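Side-chain contacts in oxysterol-binding protein homolog 3 (Saccharomyces cerevisiae, PDB 4IC4), which binds sterols and phospholipids through its OSBP-related domain and transfers lipids between membranes in phosphoinositide-coupled, non-vesicular transport: residues F101-L106 against N219-H224; R350-R353 against D358-P361. All blocks are in the same frame, centred on the assembly; numbering follows the deposited sequence.

Overall arrangement
Both contacts belong to the OSBP-related domain, the lipid-carrying part of this protein, and lie on opposite sides of the chain's centre, their own centres 35 Å apart and their nearest atoms about 23 Å apart. Interaction 1 comes first along the chain: the end of helix 94-104 packs on strand 214-225 of the antiparallel beta barrel, in a buried apolar layer away from the annotated lipid site. Interaction 2 opens only after interaction 1 has closed, joining the end of helix 335-354 to the loop before strand 364-368 at the surface. There it includes Arg-350 of the phosphoinositide site. One contact thus seats a helix against the barrel, while the other lies among residues that bind phosphatidylinositol 4-phosphate.

Interaction 1 of 2, residues F101-L106 against N219-H224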
ATOM      1  N   PHE A 101      -8.188 -11.394  -0.044  1.00  9.72           N
ATOM      2  CA  PHE A 101      -7.018 -10.605   0.322  1.00  9.73           C
ATOM      3  C   PHE A 101      -6.702  -9.573  -0.757  1.00  8.88           C
ATOM      4  O   PHE A 101      -6.447  -8.411  -0.456  1.00 10.42           O
ATOM      5  CB  PHE A 101      -5.802 -11.512   0.524  1.00  8.72           C
ATOM      6  CG  PHE A 101      -4.530 -10.760   0.812  1.00  8.10           C
ATOM      7  CD1 PHE A 101      -4.297 -10.220   2.074  1.00  8.74           C
ATOM      8  CD2 PHE A 101      -3.586 -10.561  -0.188  1.00  9.32           C
ATOM      9  CE1 PHE A 101      -3.137  -9.489   2.334  1.00  8.54           C
ATOM     10  CE2 PHE A 101      -2.420  -9.829   0.062  1.00  9.86           C
ATOM     11  CZ  PHE A 101      -2.197  -9.293   1.329  1.00 10.04           C
ATOM     12  N   ALA A 102      -6.734 -10.003  -2.016  1.00  9.90           N
ATOM     13  CA  ALA A 102      -6.430  -9.122  -3.139  1.00  9.17           C
ATOM     14  C   ALA A 102      -7.343  -7.906  -3.237  1.00  9.47           C
ATOM     15  O   ALA A 102      -6.912  -6.827  -3.643  1.00  9.88           O
ATOM     16  CB  ALA A 102      -6.479  -9.912  -4.442  1.00 10.45           C
ATOM     17  N   ILE A 103      -8.606  -8.085  -2.868  1.00  9.97           N
ATOM     18  CA  ILE A 103      -9.586  -7.008  -2.922  1.00 11.03           C
ATOM     19  C   ILE A 103      -9.604  -6.151  -1.655  1.00  9.85           C
ATOM     20  O   ILE A 103      -9.905  -4.956  -1.709  1.00 11.25           O
ATOM     21  CB  ILE A 103     -11.007  -7.589  -3.125  1.00 14.92           C
ATOM     22  CG1 ILE A 103     -11.088  -8.307  -4.474  1.00 15.40           C
ATOM     23  CG2 ILE A 103     -12.050  -6.484  -3.037  1.00 17.62           C
ATOM     24  CD1 ILE A 103     -12.363  -9.112  -4.666  1.00 21.38           C
ATOM     25  N   SER A 104      -9.261  -6.758  -0.522  1.00 10.80           N
ATOM     26  CA  SER A 104      -9.322  -6.073   0.765  1.00 10.50           C
ATOM     27  C   SER A 104      -8.657  -4.714   0.894  1.00  9.62           C
ATOM     28  O   SER A 104      -9.173  -3.849   1.604  1.00 10.55           O
ATOM     29  CB  SER A 104      -8.801  -6.988   1.880  1.00  9.67           C
ATOM     30  OG  SER A 104      -7.416  -7.240   1.750  1.00 10.30           O
ATOM     31  N   PHE A 105      -7.531  -4.507   0.222  1.00 10.51           N
ATOM     32  CA  PHE A 105      -6.836  -3.234   0.347  1.00 10.33           C
ATOM     33  C   PHE A 105      -7.694  -2.037  -0.066  1.00 10.25           C
ATOM     34  O   PHE A 105      -7.479  -0.923   0.415  1.00 10.08           O
ATOM     35  CB  PHE A 105      -5.537  -3.238  -0.467  1.00 11.78           C
ATOM     36  CG  PHE A 105      -5.732  -2.908  -1.910  1.00 11.33           C
ATOM     37  CD1 PHE A 105      -6.259  -3.844  -2.789  1.00 11.25           C
ATOM     38  CD2 PHE A 105      -5.425  -1.635  -2.388  1.00 10.53           C
ATOM     39  CE1 PHE A 105      -6.481  -3.521  -4.124  1.00 12.94           C
ATOM     40  CE2 PHE A 105      -5.644  -1.300  -3.725  1.00 13.33           C
ATOM     41  CZ  PHE A 105      -6.174  -2.247  -4.596  1.00 12.42           C
ATOM     42  N   LEU A 106      -8.659  -2.259  -0.954  1.00  9.59           N
ATOM     43  CA  LEU A 106      -9.522  -1.171  -1.413  1.00  9.75           C
ATOM     44  C   LEU A 106     -10.306  -0.532  -0.274  1.00 10.28           C
ATOM     45  O   LEU A 106     -10.648   0.648  -0.333  1.00  9.63           O
ATOM     46  CB  LEU A 106     -10.512  -1.681  -2.462  1.00 10.64           C
ATOM     47  CG  LEU A 106      -9.934  -2.091  -3.811  1.00  9.89           C
ATOM     48  CD1 LEU A 106     -11.005  -2.826  -4.609  1.00 12.21           C
ATOM     49  CD2 LEU A 106      -9.449  -0.858  -4.560  1.00 12.58           C
ATOM     50  N   ASN A 219     -13.651  -1.708 -13.826  1.00 19.74           N
ATOM     51  CA  ASN A 219     -13.316  -2.845 -14.668  1.00 19.85           C
ATOM     52  C   ASN A 219     -13.233  -4.151 -13.887  1.00 19.52           C
ATOM     53  O   ASN A 219     -14.085  -4.434 -13.047  1.00 19.63           O
ATOM     54  CB  ASN A 219     -11.998  -2.572 -15.402  1.00 22.00           C
ATOM     55  CG  ASN A 219     -12.113  -1.431 -16.400  1.00 24.96           C
ATOM     56  OD1 ASN A 219     -11.108  -0.913 -16.887  1.00 25.22           O
ATOM     57  ND2 ASN A 219     -13.343  -1.043 -16.715  1.00 25.23           N
ATOM     58  N   GLU A 220     -12.198  -4.938 -14.158  1.00 18.89           N
ATOM     59  CA  GLU A 220     -12.029  -6.228 -13.504  1.00 19.37           C
ATOM     60  C   GLU A 220     -10.555  -6.605 -13.418  1.00 18.13           C
ATOM     61  O   GLU A 220      -9.692  -5.904 -13.946  1.00 17.90           O
ATOM     62  CB  GLU A 220     -12.763  -7.297 -14.314  1.00 23.33           C
ATOM     63  CG  GLU A 220     -12.139  -7.529 -15.686  1.00 27.41           C
ATOM     64  CD  GLU A 220     -13.169  -7.716 -16.786  1.00 30.74           C
ATOM     65  OE1 GLU A 220     -13.977  -8.663 -16.700  1.00 32.84           O
ATOM     66  OE2 GLU A 220     -13.169  -6.908 -17.740  1.00 34.67           O
ATOM     67  N   PHE A 221     -10.276  -7.717 -12.747  1.00 17.33           N
ATOM     68  CA  PHE A 221      -8.915  -8.228 -12.630  1.00 15.05           C
ATOM     69  C   PHE A 221      -8.988  -9.685 -12.193  1.00 15.60           C
ATOM     70  O   PHE A 221     -10.010 -10.129 -11.662  1.00 15.22           O
ATOM     71  CB  PHE A 221      -8.077  -7.378 -11.656  1.00 14.18           C
ATOM     72  CG  PHE A 221      -8.252  -7.726 -10.205  1.00 12.56           C
ATOM     73  CD1 PHE A 221      -7.314  -8.522  -9.553  1.00 13.36           C
ATOM     74  CD2 PHE A 221      -9.322  -7.218  -9.478  1.00 13.41           C
ATOM     75  CE1 PHE A 221      -7.435  -8.801  -8.192  1.00 12.64           C
ATOM     76  CE2 PHE A 221      -9.455  -7.492  -8.117  1.00 12.86           C
ATOM     77  CZ  PHE A 221      -8.511  -8.284  -7.471  1.00 13.91           C
ATOM     78  N   GLU A 222      -7.920 -10.434 -12.439  1.00 15.39           N
ATOM     79  CA  GLU A 222      -7.912 -11.843 -12.086  1.00 15.43           C
ATOM     80  C   GLU A 222      -6.736 -12.258 -11.218  1.00 13.90           C
ATOM     81  O   GLU A 222      -5.661 -11.658 -11.259  1.00 14.28           O
ATOM     82  CB  GLU A 222      -7.922 -12.706 -13.355  1.00 19.56           C
ATOM     83  CG  GLU A 222      -9.025 -12.361 -14.347  1.00 24.19           C
ATOM     84  CD  GLU A 222      -9.174 -13.404 -15.441  1.00 27.08           C
ATOM     85  OE1 GLU A 222      -8.156 -13.769 -16.062  1.00 29.24           O
ATOM     86  OE2 GLU A 222     -10.315 -13.856 -15.683  1.00 30.93           O
ATOM     87  N   VAL A 223      -6.963 -13.294 -10.421  1.00 13.80           N
ATOM     88  CA  VAL A 223      -5.935 -13.857  -9.568  1.00 13.31           C
ATOM     89  C   VAL A 223      -5.686 -15.234 -10.163  1.00 14.96           C
ATOM     90  O   VAL A 223      -6.632 -15.974 -10.429  1.00 15.01           O
ATOM     91  CB  VAL A 223      -6.420 -14.016  -8.117  1.00 13.18           C
ATOM     92  CG1 VAL A 223      -5.365 -14.746  -7.294  1.00 13.52           C
ATOM     93  CG2 VAL A 223      -6.714 -12.650  -7.522  1.00 13.40           C
ATOM     94  N   HIS A 224      -4.422 -15.572 -10.383  1.00 16.01           N
ATOM     95  CA  HIS A 224      -4.080 -16.859 -10.973  1.00 17.53           C
ATOM     96  C   HIS A 224      -3.198 -17.710 -10.077  1.00 18.30           C
ATOM     97  O   HIS A 224      -2.255 -17.217  -9.460  1.00 17.42           O
ATOM     98  CB  HIS A 224      -3.387 -16.640 -12.320  1.00 21.68           C
ATOM     99  CG  HIS A 224      -4.274 -16.030 -13.360  1.00 25.07           C
ATOM    100  ND1 HIS A 224      -5.293 -16.730 -13.972  1.00 29.63           N
ATOM    101  CD2 HIS A 224      -4.313 -14.780 -13.877  1.00 28.07           C
ATOM    102  CE1 HIS A 224      -5.920 -15.936 -14.821  1.00 28.40           C
ATOM    103  NE2 HIS A 224      -5.345 -14.748 -14.783  1.00 28.54           N
TER
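Ala-102 and Ile-103, near the end of helix 94-104, meet the rim of the Phe-221 ring on strand 214-225. The ring comes in edge-on: its CZ lies 4.0 Å from Ala-102 CB, and that methyl sits in the ring plane, so the helix rests on the outermost C-H groups and not on a face. Phe-221 reaches this place because its CG is set between the backbone N and the carbonyl carbon (chi1 83°), with the ring held up from the strand toward the helix. The CG1 methylene of Ile-103 takes the neighbouring part of the same edge, 4.0 Å from Phe-221 CZ, with CE2 almost as near. Here CG1 lies beside the backbone N (chi1 -63°) and anti to the carbonyl carbon, which turns this branch to the ring. Two residues along the strand, Val-223 uses its CG2 methyl, 4.1 Å from Ala-102 CB, so the alanine methyl is shared by a ring edge and a valine branch. Trp-198 of strand 195-199 also touches Ala-102 and Val-223, and Ile-233 of strand 230-235 touches Ile-103 and Phe-221, which carries the layer onto two of the strands paired with 214-225. With no hydrogen bond crossing between the segments and all four touching residues buried, the helix is held to the barrel wall here by dispersion and the exclusion of water, and its fit depends on side-chain shape.

Interaction 2 of 2, residues R350-R353 against D358-P361; sequences RERR and DVEP
Asp-358 OD1 accepts a hydrogen bond from each of two waters, one on the way to Arg-352 and the other to Arg-353. The first water is 2.7 Å from Asp-358 OD1 and also accepts from Arg-352 NE and from the backbone N of Val-359, tying the helix to the loop. It lies in the plane of the Arg-352 guanidinium, at its edge. The second water donates to OD1 and takes a weak bond from Arg-353 NH1. The other carboxylate oxygen makes the direct link, a salt bridge of 2.7 Å between Arg-353 NH1 and Asp-358 OD2, with the guanidinium and carboxylate planes turned 57° apart. Arg-353 has CG opposite its backbone N (chi1 -161°) and runs extended to NE, crossing the Asp-358 side chain at a slant and bringing NH1 to OD2. Shortening Arg-353 to an alanine would probably leave Asp-358 OD2 without this charge partner and the second water without its NH1 donor. Arg-352 instead bends at chi3 (-69°); its NE lies 3.8 Å from Val-359 CG2, and its NH1 bonds the carbonyl O of Leu-396. Arg-353 also touches His-146 and Arg-147, both phosphoinositide-binding residues, while Arg-350 of the same helix is another. A direct salt bridge and two bridging waters thus join the loop to the end of helix 335-354, at the phosphatidylinositol 4-phosphate site of the OSBP-related domain.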
ATOM      1  N   ARG A 350      17.960  16.182  -4.491  1.00 12.53           N
ATOM      2  CA  ARG A 350      18.274  16.741  -5.798  1.00 12.56           C
ATOM      3  C   ARG A 350      19.773  17.035  -5.899  1.00 13.28           C
ATOM      4  O   ARG A 350      20.390  16.789  -6.938  1.00 11.72           O
ATOM      5  CB  ARG A 350      17.484  18.027  -6.044  1.00 14.23           C
ATOM      6  CG  ARG A 350      17.864  18.711  -7.348  1.00 19.63           C
ATOM      7  CD  ARG A 350      16.717  18.741  -8.338  1.00 27.56           C
ATOM      8  NE  ARG A 350      15.945  19.977  -8.237  1.00 30.53           N
ATOM      9  CZ  ARG A 350      16.401  21.178  -8.590  1.00 33.60           C
ATOM     10  NH1 ARG A 350      17.631  21.313  -9.070  1.00 33.87           N
ATOM     11  NH2 ARG A 350      15.620  22.243  -8.472  1.00 33.75           N
ATOM     12  N   GLU A 351      20.352  17.560  -4.821  1.00 11.79           N
ATOM     13  CA  GLU A 351      21.781  17.867  -4.802  1.00 13.94           C
ATOM     14  C   GLU A 351      22.593  16.591  -4.980  1.00 12.02           C
ATOM     15  O   GLU A 351      23.564  16.564  -5.732  1.00 12.99           O
ATOM     16  CB  GLU A 351      22.174  18.544  -3.484  1.00 17.02           C
ATOM     17  CG  GLU A 351      21.605  19.939  -3.299  1.00 23.35           C
ATOM     18  CD  GLU A 351      22.195  20.949  -4.266  1.00 26.86           C
ATOM     19  OE1 GLU A 351      21.745  22.115  -4.259  1.00 30.88           O
ATOM     20  OE2 GLU A 351      23.112  20.581  -5.029  1.00 28.72           O
ATOM     21  N   ARG A 352      22.203  15.529  -4.280  1.00 11.65           N
ATOM     22  CA  ARG A 352      22.906  14.257  -4.401  1.00 12.39           C
ATOM     23  C   ARG A 352      22.805  13.740  -5.829  1.00 12.25           C
ATOM     24  O   ARG A 352      23.786  13.272  -6.408  1.00 12.69           O
ATOM     25  CB  ARG A 352      22.304  13.209  -3.458  1.00 12.29           C
ATOM     26  CG  ARG A 352      22.591  13.434  -1.985  1.00 12.36           C
ATOM     27  CD  ARG A 352      22.305  12.165  -1.182  1.00 11.96           C
ATOM     28  NE  ARG A 352      20.882  11.841  -1.117  1.00 11.16           N
ATOM     29  CZ  ARG A 352      20.042  12.357  -0.227  1.00 11.08           C
ATOM     30  NH1 ARG A 352      20.487  13.224   0.676  1.00 11.80           N
ATOM     31  NH2 ARG A 352      18.765  12.006  -0.228  1.00  9.68           N
ATOM     32  N   ARG A 353      21.605  13.837  -6.387  1.00 12.19           N
ATOM     33  CA  ARG A 353      21.335  13.367  -7.740  1.00 13.37           C
ATOM     34  C   ARG A 353      22.164  14.105  -8.785  1.00 12.20           C
ATOM     35  O   ARG A 353      22.837  13.481  -9.603  1.00 12.82           O
ATOM     36  CB  ARG A 353      19.844  13.534  -8.043  1.00 16.35           C
ATOM     37  CG  ARG A 353      19.316  12.702  -9.200  1.00 21.08           C
ATOM     38  CD  ARG A 353      17.802  12.841  -9.288  1.00 24.79           C
ATOM     39  NE  ARG A 353      17.205  11.977 -10.301  1.00 28.20           N
ATOM     40  CZ  ARG A 353      17.045  10.664 -10.171  1.00 26.98           C
ATOM     41  NH1 ARG A 353      17.438  10.046  -9.063  1.00 27.62           N
ATOM     42  NH2 ARG A 353      16.486   9.967 -11.150  1.00 28.03           N
ATOM     43  N   ASP A 358      23.688   9.799  -6.097  1.00 13.71           N
ATOM     44  CA  ASP A 358      22.431   9.291  -5.557  1.00 15.42           C
ATOM     45  C   ASP A 358      22.755   8.074  -4.700  1.00 15.39           C
ATOM     46  O   ASP A 358      23.729   7.360  -4.953  1.00 16.08           O
ATOM     47  CB  ASP A 358      21.479   8.864  -6.680  1.00 17.52           C
ATOM     48  CG  ASP A 358      20.372   9.871  -6.933  1.00 22.79           C
ATOM     49  OD1 ASP A 358      19.857  10.466  -5.960  1.00 25.40           O
ATOM     50  OD2 ASP A 358      19.997  10.053  -8.109  1.00 26.88           O
ATOM     51  N   VAL A 359      21.939   7.841  -3.682  1.00 14.27           N
ATOM     52  CA  VAL A 359      22.143   6.700  -2.806  1.00 13.79           C
ATOM     53  C   VAL A 359      21.622   5.442  -3.492  1.00 14.56           C
ATOM     54  O   VAL A 359      20.563   5.461  -4.123  1.00 16.35           O
ATOM     55  CB  VAL A 359      21.406   6.902  -1.470  1.00 13.38           C
ATOM     56  CG1 VAL A 359      21.615   5.693  -0.567  1.00 14.11           C
ATOM     57  CG2 VAL A 359      21.913   8.167  -0.793  1.00 14.33           C
ATOM     58  N   GLU A 360      22.378   4.358  -3.375  1.00 13.03           N
ATOM     59  CA  GLU A 360      22.007   3.079  -3.974  1.00 15.09           C
ATOM     60  C   GLU A 360      21.136   2.259  -3.026  1.00 13.45           C
ATOM     61  O   GLU A 360      21.411   2.194  -1.828  1.00 13.26           O
ATOM     62  CB  GLU A 360      23.265   2.274  -4.291  1.00 17.80           C
ATOM     63  CG  GLU A 360      24.185   2.927  -5.298  1.00 24.53           C
ATOM     64  CD  GLU A 360      24.142   2.237  -6.643  1.00 28.29           C
ATOM     65  OE1 GLU A 360      23.029   2.021  -7.167  1.00 30.45           O
ATOM     66  OE2 GLU A 360      25.224   1.910  -7.175  1.00 31.81           O
ATOM     67  N   PRO A 361      20.067   1.628  -3.544  1.00 13.96           N
ATOM     68  CA  PRO A 361      19.227   0.823  -2.651  1.00 12.79           C
ATOM     69  C   PRO A 361      20.101  -0.283  -2.066  1.00 12.43           C
ATOM     70  O   PRO A 361      21.056  -0.730  -2.706  1.00 13.81           O
ATOM     71  CB  PRO A 361      18.123   0.305  -3.576  1.00 15.03           C
ATOM     72  CG  PRO A 361      18.756   0.332  -4.937  1.00 16.60           C
ATOM     73  CD  PRO A 361      19.536   1.621  -4.916  1.00 14.82           C
TER
HETATM   74  O   HOH W   1      19.823  10.082  -3.295  1.00 11.87           O
HETATM   75  O   HOH W   2      17.050  10.620  -6.398  1.00 27.24           O